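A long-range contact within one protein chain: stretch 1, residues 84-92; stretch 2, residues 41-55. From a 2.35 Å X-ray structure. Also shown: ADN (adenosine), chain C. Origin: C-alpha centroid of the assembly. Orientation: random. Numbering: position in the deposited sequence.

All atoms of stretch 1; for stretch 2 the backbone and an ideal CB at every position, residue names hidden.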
# COMPACT_ATOMS: atom_id res chain seq x y z
N TYR A 84 3.04 22.64 7.83
CA TYR A 84 3.05 21.85 9.04
C TYR A 84 2.42 22.61 10.20
O TYR A 84 2.40 23.81 10.27
CB TYR A 84 4.45 21.33 9.35
CG TYR A 84 5.45 22.44 9.73
CD1 TYR A 84 5.75 22.71 11.07
CD2 TYR A 84 6.10 23.22 8.76
CE1 TYR A 84 6.66 23.70 11.43
CE2 TYR A 84 7.02 24.24 9.12
CZ TYR A 84 7.29 24.45 10.46
OH TYR A 84 8.16 25.43 10.85
N ASN A 85 1.88 21.84 11.12
CA ASN A 85 1.14 22.33 12.25
C ASN A 85 2.08 22.85 13.32
O ASN A 85 3.13 22.24 13.63
CB ASN A 85 0.37 21.14 12.81
CG ASN A 85 -0.46 21.49 13.97
OD1 ASN A 85 0.04 21.65 15.09
ND2 ASN A 85 -1.76 21.55 13.75
N THR A 86 1.70 23.99 13.90
CA THR A 86 2.45 24.51 15.00
C THR A 86 1.56 25.05 16.09
O THR A 86 0.46 25.56 15.84
CB THR A 86 3.44 25.59 14.57
OG1 THR A 86 4.49 25.62 15.55
CG2 THR A 86 2.77 26.95 14.51
N ARG A 87 2.07 24.91 17.31
CA ARG A 87 1.38 25.37 18.51
C ARG A 87 2.36 26.30 19.24
O ARG A 87 3.48 25.91 19.54
CB ARG A 87 1.01 24.17 19.36
CG ARG A 87 -0.37 23.53 19.00
CD ARG A 87 -0.55 22.23 19.80
NE ARG A 87 0.56 21.35 19.45
CZ ARG A 87 1.06 20.41 20.25
NH1 ARG A 87 0.51 20.17 21.44
NH2 ARG A 87 2.08 19.67 19.84
N ILE A 88 1.97 27.55 19.44
CA ILE A 88 2.89 28.56 19.88
C ILE A 88 2.40 29.14 21.21
O ILE A 88 1.22 29.47 21.33
CB ILE A 88 3.05 29.72 18.83
CG1 ILE A 88 3.53 29.17 17.45
CG2 ILE A 88 4.04 30.78 19.34
CD1 ILE A 88 3.35 30.14 16.24
N PHE A 89 3.31 29.28 22.16
CA PHE A 89 2.96 29.77 23.50
C PHE A 89 4.07 30.54 24.20
O PHE A 89 5.24 30.43 23.85
CB PHE A 89 2.53 28.63 24.41
CG PHE A 89 3.61 27.63 24.66
CD1 PHE A 89 3.81 26.59 23.80
CD2 PHE A 89 4.41 27.74 25.77
CE1 PHE A 89 4.80 25.68 24.04
CE2 PHE A 89 5.39 26.83 26.03
CZ PHE A 89 5.59 25.81 25.16
N LYS A 90 3.67 31.23 25.28
CA LYS A 90 4.59 32.00 26.11
C LYS A 90 4.95 31.25 27.40
O LYS A 90 4.08 30.72 28.08
CB LYS A 90 3.96 33.35 26.43
CG LYS A 90 4.98 34.41 26.76
CD LYS A 90 4.37 35.73 27.20
CE LYS A 90 5.52 36.66 27.65
NZ LYS A 90 5.08 37.98 28.05
N TYR A 91 6.24 31.19 27.72
CA TYR A 91 6.72 30.63 28.98
C TYR A 91 7.75 31.61 29.53
O TYR A 91 8.77 31.85 28.89
CB TYR A 91 7.34 29.24 28.75
CG TYR A 91 7.43 28.28 29.96
CD1 TYR A 91 7.29 28.70 31.27
CD2 TYR A 91 7.64 26.92 29.76
CE1 TYR A 91 7.33 27.78 32.35
CE2 TYR A 91 7.71 26.00 30.82
CZ TYR A 91 7.56 26.43 32.11
OH TYR A 91 7.64 25.48 33.09
N GLY A 92 7.52 32.17 30.71
CA GLY A 92 8.45 33.18 31.23
C GLY A 92 8.43 34.40 30.32
O GLY A 92 7.35 34.90 30.00
N UNK A 41 -1.82 12.65 21.02
CA UNK A 41 -0.40 12.81 20.63
C UNK A 41 -0.00 14.27 20.46
O UNK A 41 -0.73 15.05 19.90
CB UNK A 41 -0.12 12.06 19.33
N UNK A 42 1.17 14.64 20.93
CA UNK A 42 1.64 16.01 20.82
C UNK A 42 1.43 16.77 22.11
O UNK A 42 1.96 17.87 22.27
CB UNK A 42 0.93 16.73 19.67
N UNK A 43 0.66 16.19 23.01
CA UNK A 43 0.42 16.79 24.31
C UNK A 43 1.74 16.89 25.03
O UNK A 43 2.53 15.94 25.02
CB UNK A 43 -0.59 15.99 25.13
N UNK A 44 2.00 18.07 25.60
CA UNK A 44 3.28 18.42 26.20
C UNK A 44 2.95 18.89 27.58
O UNK A 44 2.17 19.82 27.72
CB UNK A 44 4.05 19.48 25.40
N UNK A 45 3.54 18.24 28.58
CA UNK A 45 3.32 18.59 29.98
C UNK A 45 4.54 19.35 30.48
O UNK A 45 5.62 18.77 30.59
CB UNK A 45 3.06 17.35 30.83
N UNK A 46 4.35 20.64 30.79
CA UNK A 46 5.38 21.45 31.39
C UNK A 46 5.07 21.61 32.85
O UNK A 46 3.95 21.38 33.28
CB UNK A 46 5.50 22.81 30.70
N UNK A 47 6.04 22.04 33.64
CA UNK A 47 5.83 22.12 35.09
C UNK A 47 4.67 23.07 35.43
O UNK A 47 3.89 22.80 36.34
CB UNK A 47 7.11 22.59 35.78
N UNK A 48 4.55 24.17 34.69
CA UNK A 48 3.59 25.25 35.02
C UNK A 48 2.28 25.13 34.25
O UNK A 48 1.30 25.82 34.60
CB UNK A 48 4.22 26.62 34.73
N UNK A 49 2.27 24.33 33.18
CA UNK A 49 1.07 24.13 32.38
C UNK A 49 1.15 22.99 31.38
O UNK A 49 2.24 22.53 31.05
CB UNK A 49 0.75 25.42 31.63
N UNK A 50 -0.02 22.55 30.91
CA UNK A 50 -0.12 21.60 29.83
C UNK A 50 -0.54 22.30 28.49
O UNK A 50 -1.39 23.21 28.46
CB UNK A 50 -1.12 20.51 30.21
N UNK A 51 0.14 21.91 27.42
CA UNK A 51 -0.21 22.36 26.09
C UNK A 51 -0.79 21.13 25.48
O UNK A 51 -0.07 20.17 25.21
CB UNK A 51 0.97 22.93 25.30
N UNK A 52 -2.10 21.14 25.30
CA UNK A 52 -2.77 19.97 24.75
C UNK A 52 -2.39 19.86 23.29
O UNK A 52 -2.13 20.87 22.63
CB UNK A 52 -4.29 20.06 24.92
N UNK A 53 -2.28 18.61 22.85
CA UNK A 53 -2.03 18.24 21.47
C UNK A 53 -3.16 18.70 20.56
O UNK A 53 -4.27 18.84 21.02
CB UNK A 53 -1.84 16.73 21.35
N UNK A 54 -2.85 18.97 19.29
CA UNK A 54 -3.89 19.38 18.34
C UNK A 54 -4.59 18.12 17.97
O UNK A 54 -3.93 17.14 17.67
CB UNK A 54 -3.34 20.11 17.11
N UNK A 55 -5.92 18.09 18.10
CA UNK A 55 -6.71 16.88 17.94
C UNK A 55 -6.95 16.53 16.45
O UNK A 55 -6.87 17.40 15.58
CB UNK A 55 -8.05 17.05 18.66
O5' ADN C . -5.28 17.52 10.53
C5' ADN C . -5.47 18.64 9.66
C4' ADN C . -4.20 19.48 9.62
O4' ADN C . -4.27 20.52 8.60
C3' ADN C . -4.00 20.21 10.95
O3' ADN C . -3.25 19.48 11.92
C2' ADN C . -3.32 21.52 10.55
O2' ADN C . -1.93 21.46 10.79
C1' ADN C . -3.59 21.70 9.05
N9 ADN C . -4.44 22.87 8.74
C8 ADN C . -4.22 23.68 7.68
N7 ADN C . -5.15 24.67 7.61
C5 ADN C . -5.99 24.44 8.64
C6 ADN C . -7.22 25.09 9.12
N6 ADN C . -7.66 26.19 8.44
N1 ADN C . -7.82 24.60 10.25
C2 ADN C . -7.33 23.50 10.88
N3 ADN C . -6.21 22.83 10.47
C4 ADN C . -5.52 23.27 9.39

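Position 41 points sideways into open space, and many residues would suit; it is Arg 41.

At 42 the backbone angles would jam a CB against the carbonyl O before it, and the CB would lie 3.2 Å from Arg 87 NH2. Glycine is called for, and Gly 42 is found. Its O accepts from Arg 87 NH1 at 2.8 Å and from Arg 87 NH2 at 3.0 Å, at the edge of the guanidinium.

Position 43 points away, so stretch 1 sets no preference. Thr 43 uses OG1 to accept from the backbone N of position 53, 3.0 Å away.

Position 44 points toward stretch 1, but its CB is 5.4 Å from Arg 87 NH1. Small or medium side chains would suit. It is Ala 44, whose backbone pairs with that of position 51.

Positions 45, 50 and 55 are out of reach, so stretch 1 sets no preference; they are Ile 45, Ile 50 and Pro 55.

Position 46 points toward stretch 1, its CB 3.9 Å from Tyr 91 CE2, with the ring of Phe 89 farther on. A large apolar or aromatic side chain would suit. Phe 46 takes the edge of Tyr 91 toward its face, offset, and brings CZ to 3.6 Å from Phe 89 CZ.

Positions 47 and 48 each place a CB 4.0 Å from Tyr 91 OH. At 47 the CB points sideways, and many residues would do. Lys 47 leads away and forms a salt bridge with the residue at 48; one water joins its N to Tyr 91 OH. At 48 the CB points toward stretch 1, so a polar side chain such as Asp, Asn or Ser would suit. Asp 48 OD2 accepts from Tyr 91 OH at 2.9 Å.

Position 49 points sideways, but a long apolar side chain could turn to Phe 89 and Tyr 91. Leu, Met or an aromatic would suit. Phe 49 sets its edge toward the face of Tyr 91, with CZ 3.7 Å from Tyr 91 CG.

Position 51 points toward Arg 87 and Phe 89. A branched apolar side chain would suit. Ile 51 lays CD1 over the Phe 89 face, 3.9 Å from the ring centroid.

Position 52 points away. Trp 52 contributes its O, 3.0 Å from the donor Arg 87 NH1.

At 53 a CB would clash with Arg 41 O, 2.5 Å away, so glycine suits: Gly 53.

Position 54 points toward Asn 85 and Arg 87. A flat side chain would suit. Tyr 54 lays a ring face under Asn 85 ND2, which also donates to adenosine O2'.

Stretch 2 41-55: RGTAIFKDFIIWGYP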
# COMPACT_ATOMS: atom_id res chain seq x y z
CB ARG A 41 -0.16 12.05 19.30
CG ARG A 41 1.10 12.42 18.56
CD ARG A 41 1.42 11.47 17.40
NE ARG A 41 2.70 11.85 16.79
CZ ARG A 41 2.85 12.71 15.77
NH1 ARG A 41 1.79 13.29 15.19
NH2 ARG A 41 4.08 12.99 15.32
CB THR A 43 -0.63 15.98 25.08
OG1 THR A 43 -1.87 16.05 24.36
CG2 THR A 43 -0.81 16.47 26.53
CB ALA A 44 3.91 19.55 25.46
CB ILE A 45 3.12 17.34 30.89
CG1 ILE A 45 1.96 16.48 30.36
CG2 ILE A 45 2.87 17.77 32.37
CD1 ILE A 45 1.89 15.07 30.94
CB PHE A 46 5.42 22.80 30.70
CG PHE A 46 5.85 22.73 29.26
CD1 PHE A 46 7.20 22.81 28.92
CD2 PHE A 46 4.91 22.59 28.24
CE1 PHE A 46 7.62 22.77 27.58
CE2 PHE A 46 5.32 22.55 26.90
CZ PHE A 46 6.69 22.64 26.57
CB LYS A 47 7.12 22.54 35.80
CG LYS A 47 7.00 22.70 37.35
CD LYS A 47 6.98 24.20 37.81
CE LYS A 47 6.41 24.41 39.23
NZ LYS A 47 5.78 25.77 39.35
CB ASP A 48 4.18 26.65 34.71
CG ASP A 48 5.34 27.02 35.60
OD1 ASP A 48 5.15 27.15 36.82
OD2 ASP A 48 6.45 27.20 35.07
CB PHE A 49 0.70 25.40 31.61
CG PHE A 49 1.83 26.01 30.88
CD1 PHE A 49 2.58 27.05 31.46
CD2 PHE A 49 2.17 25.56 29.59
CE1 PHE A 49 3.64 27.63 30.78
CE2 PHE A 49 3.23 26.12 28.89
CZ PHE A 49 3.97 27.16 29.47
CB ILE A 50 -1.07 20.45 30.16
CG1 ILE A 50 -0.55 19.69 31.38
CG2 ILE A 50 -1.21 19.52 28.91
CD1 ILE A 50 -1.58 18.80 32.07
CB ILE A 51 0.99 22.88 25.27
CG1 ILE A 51 1.82 23.90 26.08
CG2 ILE A 51 0.47 23.50 23.98
CD1 ILE A 51 1.17 25.29 26.19
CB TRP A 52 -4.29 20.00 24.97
CG TRP A 52 -4.64 19.63 26.38
CD1 TRP A 52 -4.67 20.46 27.48
CD2 TRP A 52 -5.01 18.34 26.87
NE1 TRP A 52 -5.03 19.76 28.61
CE2 TRP A 52 -5.24 18.45 28.25
CE3 TRP A 52 -5.17 17.09 26.26
CZ2 TRP A 52 -5.63 17.36 29.03
CZ3 TRP A 52 -5.56 16.02 27.04
CH2 TRP A 52 -5.78 16.15 28.39
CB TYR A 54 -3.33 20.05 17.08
CG TYR A 54 -4.39 20.79 16.33
CD1 TYR A 54 -5.00 20.23 15.22
CD2 TYR A 54 -4.78 22.02 16.72
CE1 TYR A 54 -6.00 20.91 14.52
CE2 TYR A 54 -5.75 22.72 16.02
CZ TYR A 54 -6.37 22.14 14.94
OH TYR A 54 -7.31 22.84 14.27
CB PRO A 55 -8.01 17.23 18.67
CG PRO A 55 -8.17 18.67 18.46
CD PRO A 55 -6.77 19.26 18.41
O HOH W 1 8.72 22.67 32.35
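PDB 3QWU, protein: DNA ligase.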